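Local coordinates for mitochondrial enolase superfamily member 1 (Homo sapiens, PDB 4A35), which catalyses the magnesium-dependent dehydration of L-fuconate to 2-keto-3-deoxy-L-fuconate, a step in L-fucose breakdown, at residues C195-Y200 with K221-A226; M250-R255 with L274-P279; L326-C331 with V353-G358. All coordinates share one frame; numbering follows the deposited sequence.

Interaction 1: C195-Y200 with K221-A226; sequences CAWLGY and KVKVGA
Leu198 lays CD2 over the start of Lys223, 3.6 Å from Lys223 CB, the two side chains crossing at about a right angle. The contact belongs to the barrel domain of the enolase superfamily. The loop 195-200, which follows strand 188-192, packs on the end of strand 219-223, with helix 202-214 lying between the two in the chain. The single direct hydrogen bond between the segments runs from Lys223 N to Ala196 O, 2.9 Å and fairly straight at 161°. Just before it, where the backbones come closest, Ala196 CB lies 3.1 Å from Lys221 O. A water bridges the segments beside this, accepting from Cys195 N at 2.9 Å and donating to Lys221 O at 2.8 Å.

Lys223 is bent near its base, with CG anti to the carbonyl carbon (chi1 -60°) and a second turn at chi2 (-62°). This carries its chain alongside Trp197, both side chains pointing the same way, with Lys223 CE 3.7 Å from Trp197 CZ3. The amine beyond it is hydrogen-bonded to Asp251, a magnesium ligand. By similarity Lys223 is the proton donor/acceptor, and Lys221, two residues earlier, binds substrate, a Lys-X-Lys pair as in mandelate racemase. Lys221 turns its own tip away from the loop, to Tyr191, Glu277 and Glu387. The loop thus covers the aliphatic part of Lys223, while the amine is held by Asp251. Past the end of the strand, Ala226 CB points toward the loop and meets Leu198 CD1 at 4.1 Å.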
loop_
_atom_site.group_PDB
_atom_site.type_symbol
_atom_site.label_atom_id
_atom_site.label_comp_id
_atom_site.label_asym_id
_atom_site.label_seq_id
_atom_site.Cartn_x
_atom_site.Cartn_y
_atom_site.Cartn_z
ATOM N N CYS A 195 28.817 -7.933 -2.259
ATOM C CA CYS A 195 29.739 -6.918 -2.843
ATOM C C CYS A 195 28.932 -5.725 -3.403
ATOM O O CYS A 195 29.490 -4.852 -4.096
ATOM C CB CYS A 195 30.594 -7.544 -3.949
ATOM S SG CYS A 195 31.484 -9.046 -3.446
ATOM N N ALA A 196 27.602 -5.732 -3.186
ATOM C CA ALA A 196 26.709 -4.786 -3.843
ATOM C C ALA A 196 26.656 -3.379 -3.273
ATOM O O ALA A 196 26.272 -2.464 -4.007
ATOM C CB ALA A 196 25.263 -5.340 -3.814
ATOM N N TRP A 197 26.930 -3.226 -1.990
ATOM C CA TRP A 197 26.553 -2.033 -1.224
ATOM C C TRP A 197 27.323 -0.779 -1.568
ATOM O O TRP A 197 28.456 -0.835 -2.069
ATOM C CB TRP A 197 26.574 -2.323 0.298
ATOM C CG TRP A 197 25.900 -3.636 0.651
ATOM C CD1 TRP A 197 26.496 -4.775 1.118
ATOM C CD2 TRP A 197 24.492 -3.943 0.526
ATOM N NE1 TRP A 197 25.537 -5.756 1.347
ATOM C CE2 TRP A 197 24.309 -5.278 0.967
ATOM C CE3 TRP A 197 23.354 -3.198 0.118
ATOM C CZ2 TRP A 197 23.042 -5.901 0.974
ATOM C CZ3 TRP A 197 22.095 -3.788 0.218
ATOM C CH2 TRP A 197 21.954 -5.133 0.603
ATOM N N LEU A 198 26.633 0.370 -1.381
ATOM C CA LEU A 198 27.211 1.694 -1.590
ATOM C C LEU A 198 28.134 2.090 -0.394
ATOM O O LEU A 198 27.890 1.681 0.745
ATOM C CB LEU A 198 26.104 2.748 -1.776
ATOM C CG LEU A 198 25.052 2.634 -2.906
ATOM C CD1 LEU A 198 24.605 4.037 -3.398
ATOM C CD2 LEU A 198 25.485 1.816 -4.025
ATOM N N GLY A 199 29.159 2.897 -0.683
ATOM C CA GLY A 199 30.067 3.450 0.325
ATOM C C GLY A 199 31.430 2.801 0.445
ATOM O O GLY A 199 32.292 3.298 1.190
ATOM N N TYR A 200 31.644 1.674 -0.257
ATOM C CA TYR A 200 32.908 0.956 -0.199
ATOM C C TYR A 200 34.002 1.648 -1.006
ATOM O O TYR A 200 33.778 2.019 -2.173
ATOM C CB TYR A 200 32.753 -0.476 -0.764
ATOM C CG TYR A 200 31.813 -1.405 -0.032
ATOM C CD1 TYR A 200 31.780 -1.445 1.366
ATOM C CD2 TYR A 200 31.039 -2.331 -0.728
ATOM C CE1 TYR A 200 30.945 -2.339 2.044
ATOM C CE2 TYR A 200 30.214 -3.234 -0.063
ATOM C CZ TYR A 200 30.164 -3.229 1.318
ATOM O OH TYR A 200 29.357 -4.128 1.961
ATOM N N LYS A 221 25.394 -9.353 -7.385
ATOM C CA LYS A 221 24.547 -8.191 -7.549
ATOM C C LYS A 221 25.325 -6.965 -7.134
ATOM O O LYS A 221 26.211 -7.038 -6.275
ATOM C CB LYS A 221 23.211 -8.297 -6.764
ATOM C CG LYS A 221 22.210 -7.212 -7.189
ATOM C CD LYS A 221 20.747 -7.674 -7.154
ATOM C CE LYS A 221 20.265 -7.469 -5.759
ATOM N NZ LYS A 221 18.899 -8.033 -5.575
ATOM N N VAL A 222 24.984 -5.827 -7.744
ATOM C CA VAL A 222 25.573 -4.525 -7.408
ATOM C C VAL A 222 24.459 -3.474 -7.345
ATOM O O VAL A 222 23.598 -3.415 -8.227
ATOM C CB VAL A 222 26.709 -4.128 -8.420
ATOM C CG1 VAL A 222 26.171 -4.061 -9.859
ATOM C CG2 VAL A 222 27.354 -2.799 -8.045
ATOM N N LYS A 223 24.488 -2.633 -6.306
ATOM C CA LYS A 223 23.544 -1.528 -6.178
ATOM C C LYS A 223 24.012 -0.370 -7.021
ATOM O O LYS A 223 25.209 -0.020 -7.017
ATOM C CB LYS A 223 23.416 -1.060 -4.710
ATOM C CG LYS A 223 22.925 -2.116 -3.736
ATOM C CD LYS A 223 21.507 -2.610 -4.099
ATOM C CE LYS A 223 21.247 -3.895 -3.351
ATOM N NZ LYS A 223 19.798 -4.117 -3.113
ATOM N N VAL A 224 23.047 0.282 -7.664
ATOM C CA VAL A 224 23.254 1.449 -8.538
ATOM C C VAL A 224 22.153 2.484 -8.299
ATOM O O VAL A 224 21.187 2.204 -7.557
ATOM C CB VAL A 224 23.294 1.016 -10.054
ATOM C CG1 VAL A 224 24.431 -0.003 -10.333
ATOM C CG2 VAL A 224 21.926 0.487 -10.528
ATOM N N GLY A 225 22.276 3.645 -8.949
ATOM C CA GLY A 225 21.201 4.625 -9.004
ATOM C C GLY A 225 21.253 5.935 -8.258
ATOM O O GLY A 225 20.311 6.710 -8.389
ATOM N N ALA A 226 22.300 6.186 -7.451
ATOM C CA ALA A 226 22.422 7.464 -6.735
ATOM C C ALA A 226 23.365 8.381 -7.487
ATOM O O ALA A 226 23.169 9.603 -7.507
ATOM C CB ALA A 226 22.945 7.228 -5.309
HETATM O O HOH W 1 27.562 -8.846 -4.657
#

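Interaction 2: M250-R255 with L274-P279; sequences MDANQR and LWIEEP. With MG (magnesium ion), chain B.
Trp275 O opens the pairing by accepting from Met250 N at 3.0 Å, while the indole NE1 reaches along its own strand to Glu277 OE1. Ile276 sends CD1 against the CB atoms of Met250 and Ala252. Glu277 continues the parallel register, its N giving to Met250 O at 2.7 Å and its O taking Ala252 N at 2.9 Å. Its extended side chain stacks carboxylate on carboxylate with Asp251, the planes 24° apart, and Glu277 OE2 and Asp251 OD2 each bind magnesium at 2.2 Å; Glu306 and three waters complete the shell. OE1 of Glu277 also pairs with Lys221. Glu278 O accepts from Gln254 N inside the type I' turn 252-255, and Glu278 OE2 takes Gln254 NE2 at 2.9 Å. Gln254 OE1 meets Arg103 of the second subunit; an alanine here would probably leave both Glu278 OE2 and that arginine without their amide partner. Pro279 ends the segment beside Ala252 CB. In this beta-alpha-beta unit of the barrel, helix 258-268 covers Met250, Ile276 and Pro279, with strands 219-223 and 301-304 on the outer flanks of the pair.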
loop_
_atom_site.group_PDB
_atom_site.type_symbol
_atom_site.label_atom_id
_atom_site.label_comp_id
_atom_site.label_asym_id
_atom_site.label_seq_id
_atom_site.Cartn_x
_atom_site.Cartn_y
_atom_site.Cartn_z
ATOM N N MET A 250 22.235 -5.766 -11.608
ATOM C CA MET A 250 22.176 -4.394 -11.048
ATOM C C MET A 250 20.840 -4.157 -10.344
ATOM O O MET A 250 19.798 -4.689 -10.787
ATOM C CB MET A 250 22.418 -3.349 -12.142
ATOM C CG MET A 250 23.851 -3.440 -12.713
ATOM S SD MET A 250 23.924 -2.372 -14.157
ATOM C CE MET A 250 25.630 -2.667 -14.754
ATOM N N ASP A 251 20.843 -3.279 -9.325
ATOM C CA ASP A 251 19.641 -3.021 -8.530
ATOM C C ASP A 251 19.581 -1.529 -8.212
ATOM O O ASP A 251 20.481 -1.004 -7.554
ATOM C CB ASP A 251 19.688 -3.883 -7.241
ATOM C CG ASP A 251 18.418 -3.780 -6.387
ATOM O OD1 ASP A 251 17.561 -2.918 -6.689
ATOM O OD2 ASP A 251 18.308 -4.525 -5.383
ATOM N N ALA A 252 18.592 -0.832 -8.777
ATOM C CA ALA A 252 18.440 0.619 -8.612
ATOM C C ALA A 252 17.531 0.974 -7.440
ATOM O O ALA A 252 17.378 2.177 -7.196
ATOM C CB ALA A 252 17.895 1.246 -9.891
ATOM N N ASN A 253 16.892 -0.031 -6.759
ATOM C CA ASN A 253 16.015 0.274 -5.583
ATOM C C ASN A 253 15.060 1.476 -5.828
ATOM O O ASN A 253 14.902 2.382 -4.952
ATOM C CB ASN A 253 16.892 0.564 -4.327
ATOM C CG ASN A 253 17.569 -0.691 -3.830
ATOM O OD1 ASN A 253 18.716 -0.957 -4.181
ATOM N ND2 ASN A 253 16.814 -1.571 -3.179
ATOM N N GLN A 254 14.373 1.463 -7.028
ATOM C CA GLN A 254 13.273 2.389 -7.368
ATOM C C GLN A 254 13.707 3.830 -7.607
ATOM O O GLN A 254 12.858 4.707 -7.629
ATOM C CB GLN A 254 12.179 2.390 -6.229
ATOM C CG GLN A 254 11.826 0.982 -5.727
ATOM C CD GLN A 254 11.159 0.983 -4.354
ATOM O OE1 GLN A 254 11.012 2.023 -3.694
ATOM N NE2 GLN A 254 10.797 -0.206 -3.863
ATOM N N ARG A 255 15.014 4.105 -7.788
ATOM C CA ARG A 255 15.461 5.479 -7.846
ATOM C C ARG A 255 14.929 6.325 -8.992
ATOM O O ARG A 255 14.809 7.543 -8.826
ATOM C CB ARG A 255 17.021 5.549 -7.896
ATOM C CG ARG A 255 17.601 5.169 -6.519
ATOM C CD ARG A 255 17.354 6.310 -5.502
ATOM N NE ARG A 255 18.121 7.504 -5.865
ATOM C CZ ARG A 255 18.210 8.604 -5.122
ATOM N NH1 ARG A 255 17.552 8.692 -3.969
ATOM N NH2 ARG A 255 18.951 9.633 -5.532
ATOM N N LEU A 274 22.849 -8.935 -16.350
ATOM C CA LEU A 274 21.738 -9.856 -16.711
ATOM C C LEU A 274 20.365 -9.150 -16.569
ATOM O O LEU A 274 19.443 -9.271 -17.413
ATOM C CB LEU A 274 21.789 -11.116 -15.822
ATOM C CG LEU A 274 20.560 -12.057 -15.956
ATOM C CD1 LEU A 274 20.510 -12.700 -17.374
ATOM C CD2 LEU A 274 20.590 -13.138 -14.893
ATOM N N TRP A 275 20.219 -8.397 -15.475
ATOM C CA TRP A 275 19.012 -7.670 -15.235
ATOM C C TRP A 275 19.275 -6.357 -14.517
ATOM O O TRP A 275 20.347 -6.159 -13.875
ATOM C CB TRP A 275 17.980 -8.501 -14.424
ATOM C CG TRP A 275 18.243 -8.748 -12.957
ATOM C CD1 TRP A 275 18.301 -7.816 -11.954
ATOM C CD2 TRP A 275 18.184 -10.030 -12.308
ATOM N NE1 TRP A 275 18.415 -8.449 -10.721
ATOM C CE2 TRP A 275 18.325 -9.803 -10.907
ATOM C CE3 TRP A 275 18.048 -11.362 -12.782
ATOM C CZ2 TRP A 275 18.302 -10.852 -9.971
ATOM C CZ3 TRP A 275 18.052 -12.398 -11.856
ATOM C CH2 TRP A 275 18.146 -12.140 -10.466
ATOM N N ILE A 276 18.296 -5.468 -14.648
ATOM C CA ILE A 276 18.186 -4.235 -13.851
ATOM C C ILE A 276 16.967 -4.434 -12.949
ATOM O O ILE A 276 15.834 -4.659 -13.440
ATOM C CB ILE A 276 18.149 -2.871 -14.637
ATOM C CG1 ILE A 276 17.936 -1.723 -13.578
ATOM C CG2 ILE A 276 16.992 -2.814 -15.677
ATOM C CD1 ILE A 276 19.199 -1.466 -12.571
ATOM N N GLU A 277 17.220 -4.395 -11.642
ATOM C CA GLU A 277 16.188 -4.640 -10.652
ATOM C C GLU A 277 15.610 -3.292 -10.132
ATOM O O GLU A 277 16.362 -2.345 -9.858
ATOM C CB GLU A 277 16.797 -5.481 -9.526
ATOM C CG GLU A 277 15.865 -5.752 -8.342
ATOM C CD GLU A 277 16.538 -6.706 -7.357
ATOM O OE1 GLU A 277 17.394 -7.495 -7.821
ATOM O OE2 GLU A 277 16.130 -6.758 -6.169
ATOM N N GLU A 278 14.261 -3.258 -9.924
ATOM C CA GLU A 278 13.518 -2.102 -9.449
ATOM C C GLU A 278 13.987 -0.785 -10.108
ATOM O O GLU A 278 14.398 0.151 -9.404
ATOM C CB GLU A 278 13.593 -1.999 -7.920
ATOM C CG GLU A 278 12.843 -3.111 -7.218
ATOM C CD GLU A 278 12.373 -2.601 -5.877
ATOM O OE1 GLU A 278 13.243 -2.378 -4.994
ATOM O OE2 GLU A 278 11.147 -2.409 -5.710
ATOM N N PRO A 279 13.981 -0.683 -11.458
ATOM C CA PRO A 279 14.413 0.591 -12.084
ATOM C C PRO A 279 13.531 1.779 -11.669
ATOM O O PRO A 279 13.999 2.911 -11.686
ATOM C CB PRO A 279 14.308 0.299 -13.585
ATOM C CG PRO A 279 13.210 -0.791 -13.691
ATOM C CD PRO A 279 13.567 -1.670 -12.485
HETATM MG MG MG B . 16.472 -5.339 -4.562
HETATM O O HOH W 2 15.618 -3.715 -5.213
HETATM O O HOH W 3 13.640 -1.592 -2.480
HETATM O O HOH W 4 16.878 -4.228 -2.458
HETATM O O HOH W 5 17.458 -6.583 -3.407
#

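Interaction 3: L326-C331 with V353-G358; sequences LQIDSC and VCPHAG
His356 starts with CB 3.6 Å from Ile328 O, the same oxygen that accepts from His356 N at 2.9 Å. CG stands anti to the backbone N (chi1 166°), which sends the ring alongside Asp329, both side chains pointing the same way. CG itself lies 3.7 Å from Asp329 OD1. The next atom, ND1, donates a hydrogen bond to that oxygen over 2.6 Å, short and nearly straight at 166°. The oxygen sits in the plane of the ring, whereas the carboxylate is turned 43° from it and is met on its anti side. CE1 follows at 3.4 Å from the same oxygen. The His356 side chain also touches Glu306, a magnesium ligand, and Leu362 of helix 362-377.

This histidine-carboxylate pair sits in the loops after strand 325-326 and after helix 335-348, on the active-site side of the barrel, as in mandelate racemase and its relatives, and His356 is a predicted active-site residue. The other carboxylate oxygen, Asp329 OD2, accepts from Cys331 N in an Asx turn, so both oxygens have partners, which should restrict rotation of the carboxylate. A water ties Ser330 N to His356 O and adds a weak bond to Asp329 OD1.

Upstream the backbones join through Cys354 N and Leu326 O, 2.9 Å apart. Gln327 lays CG on Cys354 O at 3.1 Å and runs on to Glu277, while a second water, accepting weakly from Gln327 NE2, donates to Pro355 O. On the side of helix 335-348, Ile328 CG1 touches Val353 CG1 at 3.8 Å, the two side chains at about a right angle, and also lies beside the ring of Pro355. Ile328 N is buried here without a polar partner.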
loop_
_atom_site.group_PDB
_atom_site.type_symbol
_atom_site.label_atom_id
_atom_site.label_comp_id
_atom_site.label_asym_id
_atom_site.label_seq_id
_atom_site.Cartn_x
_atom_site.Cartn_y
_atom_site.Cartn_z
ATOM N N LEU A 326 10.814 -12.356 -11.971
ATOM C CA LEU A 326 9.826 -11.950 -10.950
ATOM C C LEU A 326 10.381 -12.248 -9.594
ATOM O O LEU A 326 10.678 -13.392 -9.280
ATOM C CB LEU A 326 8.495 -12.691 -11.244
ATOM C CG LEU A 326 7.284 -12.243 -10.388
ATOM C CD1 LEU A 326 5.974 -12.537 -11.126
ATOM C CD2 LEU A 326 7.283 -12.988 -9.016
ATOM N N GLN A 327 10.442 -11.216 -8.732
ATOM C CA GLN A 327 11.080 -11.414 -7.430
ATOM C C GLN A 327 10.066 -11.450 -6.297
ATOM O O GLN A 327 9.705 -10.415 -5.763
ATOM C CB GLN A 327 12.129 -10.305 -7.218
ATOM C CG GLN A 327 13.122 -10.372 -8.424
ATOM C CD GLN A 327 14.081 -9.274 -8.479
ATOM O OE1 GLN A 327 13.693 -8.099 -8.520
ATOM N NE2 GLN A 327 15.357 -9.640 -8.517
ATOM N N ILE A 328 9.701 -12.667 -5.878
ATOM C CA ILE A 328 8.835 -12.818 -4.720
ATOM C C ILE A 328 9.582 -12.420 -3.438
ATOM O O ILE A 328 10.810 -12.424 -3.386
ATOM C CB ILE A 328 8.288 -14.276 -4.589
ATOM C CG1 ILE A 328 9.414 -15.322 -4.343
ATOM C CG2 ILE A 328 7.242 -14.613 -5.727
ATOM C CD1 ILE A 328 8.909 -16.831 -3.914
ATOM N N ASP A 329 8.813 -12.055 -2.405
ATOM C CA ASP A 329 9.362 -11.802 -1.090
ATOM C C ASP A 329 8.454 -12.514 -0.070
ATOM O O ASP A 329 7.222 -12.396 -0.123
ATOM C CB ASP A 329 9.514 -10.319 -0.780
ATOM C CG ASP A 329 10.193 -10.191 0.590
ATOM O OD1 ASP A 329 11.435 -10.213 0.637
ATOM O OD2 ASP A 329 9.473 -10.107 1.610
ATOM N N SER A 330 9.089 -13.272 0.834
ATOM C CA SER A 330 8.443 -14.103 1.850
ATOM C C SER A 330 7.682 -13.272 2.902
ATOM O O SER A 330 6.804 -13.809 3.557
ATOM C CB SER A 330 9.519 -14.954 2.556
ATOM O OG SER A 330 10.510 -14.186 3.229
ATOM N N CYS A 331 8.092 -12.001 3.126
ATOM C CA CYS A 331 7.518 -11.170 4.223
ATOM C C CYS A 331 6.778 -9.860 3.761
ATOM O O CYS A 331 6.190 -9.186 4.613
ATOM C CB CYS A 331 8.619 -10.843 5.231
ATOM S SG CYS A 331 9.212 -12.309 6.110
ATOM N N VAL A 353 11.000 -17.101 -11.556
ATOM C CA VAL A 353 10.964 -16.482 -10.239
ATOM C C VAL A 353 12.403 -16.519 -9.672
ATOM O O VAL A 353 13.037 -17.603 -9.584
ATOM C CB VAL A 353 9.925 -17.142 -9.267
ATOM C CG1 VAL A 353 9.988 -16.556 -7.856
ATOM C CG2 VAL A 353 8.506 -17.022 -9.815
ATOM N N CYS A 354 12.873 -15.339 -9.244
ATOM C CA CYS A 354 14.209 -15.118 -8.620
ATOM C C CYS A 354 13.985 -14.419 -7.296
ATOM O O CYS A 354 13.833 -13.188 -7.232
ATOM C CB CYS A 354 15.105 -14.304 -9.545
ATOM S SG CYS A 354 15.542 -15.181 -11.070
ATOM N N PRO A 355 13.824 -15.190 -6.213
ATOM C CA PRO A 355 13.384 -14.554 -4.956
ATOM C C PRO A 355 14.302 -13.444 -4.442
ATOM O O PRO A 355 15.532 -13.494 -4.624
ATOM C CB PRO A 355 13.404 -15.720 -3.949
ATOM C CG PRO A 355 13.086 -16.907 -4.791
ATOM C CD PRO A 355 13.832 -16.675 -6.104
ATOM N N HIS A 356 13.692 -12.476 -3.755
ATOM C CA HIS A 356 14.420 -11.494 -2.996
ATOM C C HIS A 356 14.746 -12.132 -1.639
ATOM O O HIS A 356 13.943 -12.894 -1.071
ATOM C CB HIS A 356 13.591 -10.188 -2.823
ATOM C CG HIS A 356 14.111 -9.243 -1.775
ATOM N ND1 HIS A 356 13.490 -9.125 -0.522
ATOM C CD2 HIS A 356 15.151 -8.379 -1.819
ATOM C CE1 HIS A 356 14.170 -8.194 0.138
ATOM N NE2 HIS A 356 15.163 -7.705 -0.600
ATOM N N ALA A 357 15.871 -11.755 -1.079
ATOM C CA ALA A 357 16.226 -12.255 0.248
ATOM C C ALA A 357 17.196 -11.268 0.952
ATOM O O ALA A 357 17.188 -10.069 0.620
ATOM C CB ALA A 357 16.790 -13.666 0.149
ATOM N N GLY A 358 17.868 -11.724 2.008
ATOM C CA GLY A 358 18.738 -10.882 2.828
ATOM C C GLY A 358 17.981 -10.382 4.044
ATOM O O GLY A 358 17.182 -11.122 4.623
HETATM O O HOH W 6 16.485 -11.608 -6.525
HETATM O O HOH W 7 12.059 -12.945 0.997
#

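In the fold
Along the chain the three contacts follow in series, none nested in or crossing another. Interaction 1 closes the excursion through helix 202-214, interaction 2 that through helix 258-268, and interaction 3, after strand 301-304, that through helix 335-348. Interactions 1 and 2 share the parallel sheet, where strands 219-223 and 247-251 are neighbours, and they touch through two salt bridges between lysines of the first and carboxylates of the second. Interaction 2 meets interaction 3 through Gln327, which probably hydrogen-bonds to Glu277, and through Trp275 packing on Cys354. Interactions 1 and 3 do not touch, their centres about 19 Å apart, but both border the magnesium site.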